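Local coordinates for iron binding protein FbpA (Mannheimia haemolytica, PDB 1Q35) that binds ferric iron, probably in the periplasm as the solute-binding component of a bacterial iron-uptake system, at residues R101-T107 / Y192-Y198. Sequence-based numbering, arbitrary orientation.
With FMT (formic acid), chain C.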
ATOM      1  N   ARG A 101       1.256  -4.000   4.462  1.00  8.05           N
ATOM      2  CA  ARG A 101       1.181  -4.787   3.244  1.00  8.35           C
ATOM      3  C   ARG A 101       2.590  -4.885   2.692  1.00  8.14           C
ATOM      4  O   ARG A 101       3.419  -4.000   2.921  1.00  8.76           O
ATOM      5  CB  ARG A 101       0.228  -4.150   2.226  1.00  8.66           C
ATOM      6  CG  ARG A 101       0.489  -2.690   1.920  1.00  9.65           C
ATOM      7  CD  ARG A 101      -0.332  -1.707   2.755  1.00 10.54           C
ATOM      8  NE  ARG A 101      -1.773  -1.825   2.549  1.00 10.39           N
ATOM      9  CZ  ARG A 101      -2.472  -1.312   1.522  1.00  9.31           C
ATOM     10  NH1 ARG A 101      -3.775  -1.501   1.485  1.00  9.28           N
ATOM     11  NH2 ARG A 101      -1.910  -0.621   0.543  1.00  9.99           N
ATOM     12  N   ALA A 102       2.867  -5.971   1.988  1.00  7.70           N
ATOM     13  CA  ALA A 102       4.159  -6.173   1.357  1.00  7.39           C
ATOM     14  C   ALA A 102       4.031  -5.952  -0.144  1.00  7.09           C
ATOM     15  O   ALA A 102       3.045  -6.378  -0.760  1.00  7.74           O
ATOM     16  CB  ALA A 102       4.664  -7.582   1.626  1.00  7.64           C
ATOM     17  N   ARG A 103       5.019  -5.301  -0.750  1.00  7.04           N
ATOM     18  CA  ARG A 103       5.069  -5.227  -2.205  1.00  6.95           C
ATOM     19  C   ARG A 103       5.966  -6.366  -2.668  1.00  7.38           C
ATOM     20  O   ARG A 103       7.182  -6.339  -2.494  1.00  8.27           O
ATOM     21  CB  ARG A 103       5.535  -3.854  -2.696  1.00  7.25           C
ATOM     22  CG  ARG A 103       5.235  -3.603  -4.162  1.00  7.36           C
ATOM     23  CD  ARG A 103       4.933  -2.138  -4.482  1.00  7.76           C
ATOM     24  NE  ARG A 103       4.473  -1.965  -5.861  1.00  7.90           N
ATOM     25  CZ  ARG A 103       3.248  -2.263  -6.297  1.00  8.01           C
ATOM     26  NH1 ARG A 103       2.942  -2.102  -7.574  1.00  8.28           N
ATOM     27  NH2 ARG A 103       2.327  -2.729  -5.475  1.00  8.14           N
ATOM     28  N   VAL A 104       5.327  -7.403  -3.193  1.00  7.17           N
ATOM     29  CA  VAL A 104       5.962  -8.682  -3.468  1.00  7.37           C
ATOM     30  C   VAL A 104       6.264  -8.865  -4.952  1.00  6.82           C
ATOM     31  O   VAL A 104       5.919  -8.019  -5.776  1.00  7.15           O
ATOM     32  CB  VAL A 104       5.072  -9.840  -2.952  1.00  7.65           C
ATOM     33  CG1 VAL A 104       4.832  -9.687  -1.453  1.00  8.68           C
ATOM     34  CG2 VAL A 104       3.744  -9.912  -3.695  1.00  7.81           C
ATOM     35  N   ILE A 105       6.930  -9.972  -5.265  1.00  6.94           N
ATOM     36  CA  ILE A 105       7.158 -10.388  -6.640  1.00  7.14           C
ATOM     37  C   ILE A 105       6.344 -11.648  -6.891  1.00  7.13           C
ATOM     38  O   ILE A 105       6.530 -12.662  -6.220  1.00  7.93           O
ATOM     39  CB  ILE A 105       8.651 -10.646  -6.923  1.00  7.37           C
ATOM     40  CG1 ILE A 105       9.462  -9.373  -6.677  1.00  7.72           C
ATOM     41  CG2 ILE A 105       8.834 -11.142  -8.363  1.00  7.80           C
ATOM     42  CD1 ILE A 105      10.952  -9.553  -6.778  1.00  8.65           C
ATOM     43  N   TYR A 106       5.407 -11.558  -7.830  1.00  7.34           N
ATOM     44  CA  TYR A 106       4.652 -12.721  -8.288  1.00  7.73           C
ATOM     45  C   TYR A 106       5.390 -13.370  -9.443  1.00  7.77           C
ATOM     46  O   TYR A 106       5.939 -12.675 -10.292  1.00  8.22           O
ATOM     47  CB  TYR A 106       3.247 -12.298  -8.722  1.00  7.69           C
ATOM     48  CG  TYR A 106       2.420 -11.776  -7.574  1.00  7.89           C
ATOM     49  CD1 TYR A 106       2.087 -10.427  -7.464  1.00  7.82           C
ATOM     50  CD2 TYR A 106       1.991 -12.630  -6.578  1.00  7.93           C
ATOM     51  CE1 TYR A 106       1.336  -9.962  -6.391  1.00  8.00           C
ATOM     52  CE2 TYR A 106       1.248 -12.170  -5.498  1.00  8.25           C
ATOM     53  CZ  TYR A 106       0.923 -10.842  -5.410  1.00  7.70           C
ATOM     54  OH  TYR A 106       0.185 -10.431  -4.323  1.00  8.61           O
ATOM     55  N   THR A 107       5.416 -14.700  -9.474  1.00  8.12           N
ATOM     56  CA  THR A 107       6.051 -15.417 -10.577  1.00  8.41           C
ATOM     57  C   THR A 107       5.106 -16.438 -11.181  1.00  8.76           C
ATOM     58  O   THR A 107       4.189 -16.924 -10.531  1.00  8.94           O
ATOM     59  CB  THR A 107       7.323 -16.138 -10.121  1.00  8.56           C
ATOM     60  OG1 THR A 107       7.028 -16.977  -8.995  1.00  8.57           O
ATOM     61  CG2 THR A 107       8.399 -15.153  -9.660  1.00  9.24           C
ATOM     62  N   TYR A 192       7.129 -12.504 -14.330  1.00  9.17           N
ATOM     63  CA  TYR A 192       7.405 -11.833 -13.058  1.00  8.89           C
ATOM     64  C   TYR A 192       6.578 -10.567 -13.017  1.00  8.72           C
ATOM     65  O   TYR A 192       6.499  -9.854 -14.015  1.00  9.84           O
ATOM     66  CB  TYR A 192       8.879 -11.419 -12.951  1.00  8.78           C
ATOM     67  CG  TYR A 192       9.872 -12.554 -13.100  1.00  8.98           C
ATOM     68  CD1 TYR A 192      10.209 -13.048 -14.358  1.00  9.29           C
ATOM     69  CD2 TYR A 192      10.491 -13.122 -11.988  1.00  9.90           C
ATOM     70  CE1 TYR A 192      11.111 -14.093 -14.505  1.00 10.18           C
ATOM     71  CE2 TYR A 192      11.398 -14.167 -12.129  1.00 10.18           C
ATOM     72  CZ  TYR A 192      11.695 -14.650 -13.391  1.00 10.33           C
ATOM     73  OH  TYR A 192      12.582 -15.691 -13.527  1.00 11.76           O
ATOM     74  N   SER A 193       5.955 -10.284 -11.882  1.00  8.30           N
ATOM     75  CA  SER A 193       5.339  -8.978 -11.687  1.00  8.27           C
ATOM     76  C   SER A 193       5.607  -8.464 -10.282  1.00  8.11           C
ATOM     77  O   SER A 193       6.025  -9.212  -9.399  1.00  8.58           O
ATOM     78  CB  SER A 193       3.830  -9.020 -11.954  0.65  8.43           C
ATOM     79  OG  SER A 193       3.126  -9.595 -10.863  0.65  6.83           O
ATOM     80  N   ILE A 194       5.402  -7.168 -10.098  1.00  7.55           N
ATOM     81  CA  ILE A 194       5.454  -6.546  -8.781  1.00  7.80           C
ATOM     82  C   ILE A 194       4.026  -6.177  -8.404  1.00  7.62           C
ATOM     83  O   ILE A 194       3.287  -5.649  -9.226  1.00  8.51           O
ATOM     84  CB  ILE A 194       6.357  -5.301  -8.811  1.00  8.14           C
ATOM     85  CG1 ILE A 194       7.797  -5.689  -9.154  1.00  9.04           C
ATOM     86  CG2 ILE A 194       6.299  -4.588  -7.469  1.00  8.48           C
ATOM     87  CD1 ILE A 194       8.718  -4.501  -9.379  1.00 10.41           C
ATOM     88  N   GLY A 195       3.627  -6.463  -7.172  1.00  7.57           N
ATOM     89  CA  GLY A 195       2.301  -6.093  -6.710  1.00  7.64           C
ATOM     90  C   GLY A 195       2.162  -6.272  -5.212  1.00  7.31           C
ATOM     91  O   GLY A 195       3.015  -6.888  -4.585  1.00  7.60           O
ATOM     92  N   ASN A 196       1.084  -5.757  -4.635  1.00  7.72           N
ATOM     93  CA  ASN A 196       0.896  -5.863  -3.195  1.00  7.79           C
ATOM     94  C   ASN A 196       0.354  -7.242  -2.812  1.00  7.74           C
ATOM     95  O   ASN A 196      -0.439  -7.856  -3.541  1.00  7.78           O
ATOM     96  CB  ASN A 196      -0.025  -4.759  -2.667  1.00  7.97           C
ATOM     97  CG  ASN A 196       0.654  -3.401  -2.607  1.00  8.22           C
ATOM     98  OD1 ASN A 196       1.879  -3.297  -2.669  1.00  8.25           O
ATOM     99  ND2 ASN A 196      -0.149  -2.354  -2.477  1.00  9.14           N
ATOM    100  N   SER A 197       0.781  -7.706  -1.646  1.00  7.52           N
ATOM    101  CA  SER A 197       0.526  -9.054  -1.162  1.00  7.83           C
ATOM    102  C   SER A 197      -0.956  -9.380  -1.008  1.00  7.71           C
ATOM    103  O   SER A 197      -1.408 -10.448  -1.399  1.00  7.95           O
ATOM    104  CB  SER A 197       1.228  -9.246   0.184  1.00  7.53           C
ATOM    105  OG  SER A 197       0.870  -8.221   1.110  1.00  8.04           O
ATOM    106  N   TYR A 198      -1.711  -8.462  -0.424  1.00  7.68           N
ATOM    107  CA  TYR A 198      -3.112  -8.730  -0.095  1.00  7.81           C
ATOM    108  C   TYR A 198      -3.943  -9.032  -1.343  1.00  7.92           C
ATOM    109  O   TYR A 198      -4.922  -9.764  -1.269  1.00  8.12           O
ATOM    110  CB  TYR A 198      -3.738  -7.586   0.736  1.00  7.90           C
ATOM    111  CG  TYR A 198      -3.626  -6.227   0.098  1.00  8.10           C
ATOM    112  CD1 TYR A 198      -2.501  -5.438   0.315  1.00  8.14           C
ATOM    113  CD2 TYR A 198      -4.612  -5.738  -0.745  1.00  8.54           C
ATOM    114  CE1 TYR A 198      -2.362  -4.213  -0.277  1.00  8.63           C
ATOM    115  CE2 TYR A 198      -4.485  -4.493  -1.348  1.00  8.89           C
ATOM    116  CZ  TYR A 198      -3.343  -3.741  -1.109  1.00  8.67           C
ATOM    117  OH  TYR A 198      -3.151  -2.517  -1.703  1.00  9.32           O
TER
HETATM  118  C   FMT C1001      -6.101  -0.581  -1.624  1.00 10.81           C
HETATM  119  O1  FMT C1001      -7.209  -0.025  -1.158  1.00 10.75           O
HETATM  120  O2  FMT C1001      -5.405  -1.240  -0.873  1.00 11.13           O
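Tyr-198 sets its ring atom CE1 over one face of the Arg-101 guanidinium, 3.4 Å above the plane and over its centre; the two planes are 34° apart. Bends at chi2 (-94°) and chi3 fold the Arg-101 chain back so that the guanidinium meets Tyr-198 CE1. Arg-101 NH1 then donates to O2 of a formic acid molecule, probably from the crystallisation liquor, at 2.9 Å, and Tyr-198 OH makes a weak bond to the same oxygen. Asn-196 ND2 donates to Tyr-198 OH at 3.1 Å, the hydroxyl lying in the plane of the amide, which helps fix the phenol. The amide's OD1 takes a weak bond from Arg-103 NH2 (2.9 Å), guanidinium and amide planes being almost perpendicular at 84°. The main partner of that arginine is Asp-178, by a salt bridge. Ile-194 CG2 covers one face of the Arg-103 group.

On the opposite sheet face, the Tyr-106 ring runs past Gly-195, which has no side chain in its way, with CE1 3.9 Å from Gly-195 O. Its OH reaches Asn-196 O at 2.8 Å, from above the carbonyl plane. Val-104 CG2 packs on one face of its ring. Ser-197 OG accepts from Ala-102 N at 3.1 Å and extends the pairing past the strand end.

The backbones form an antiparallel ladder in the mixed sheet of a periplasmic binding protein, leading to Tyr-198, which binds ferric iron together with Tyr-142 and Tyr-199; no metal is bound here.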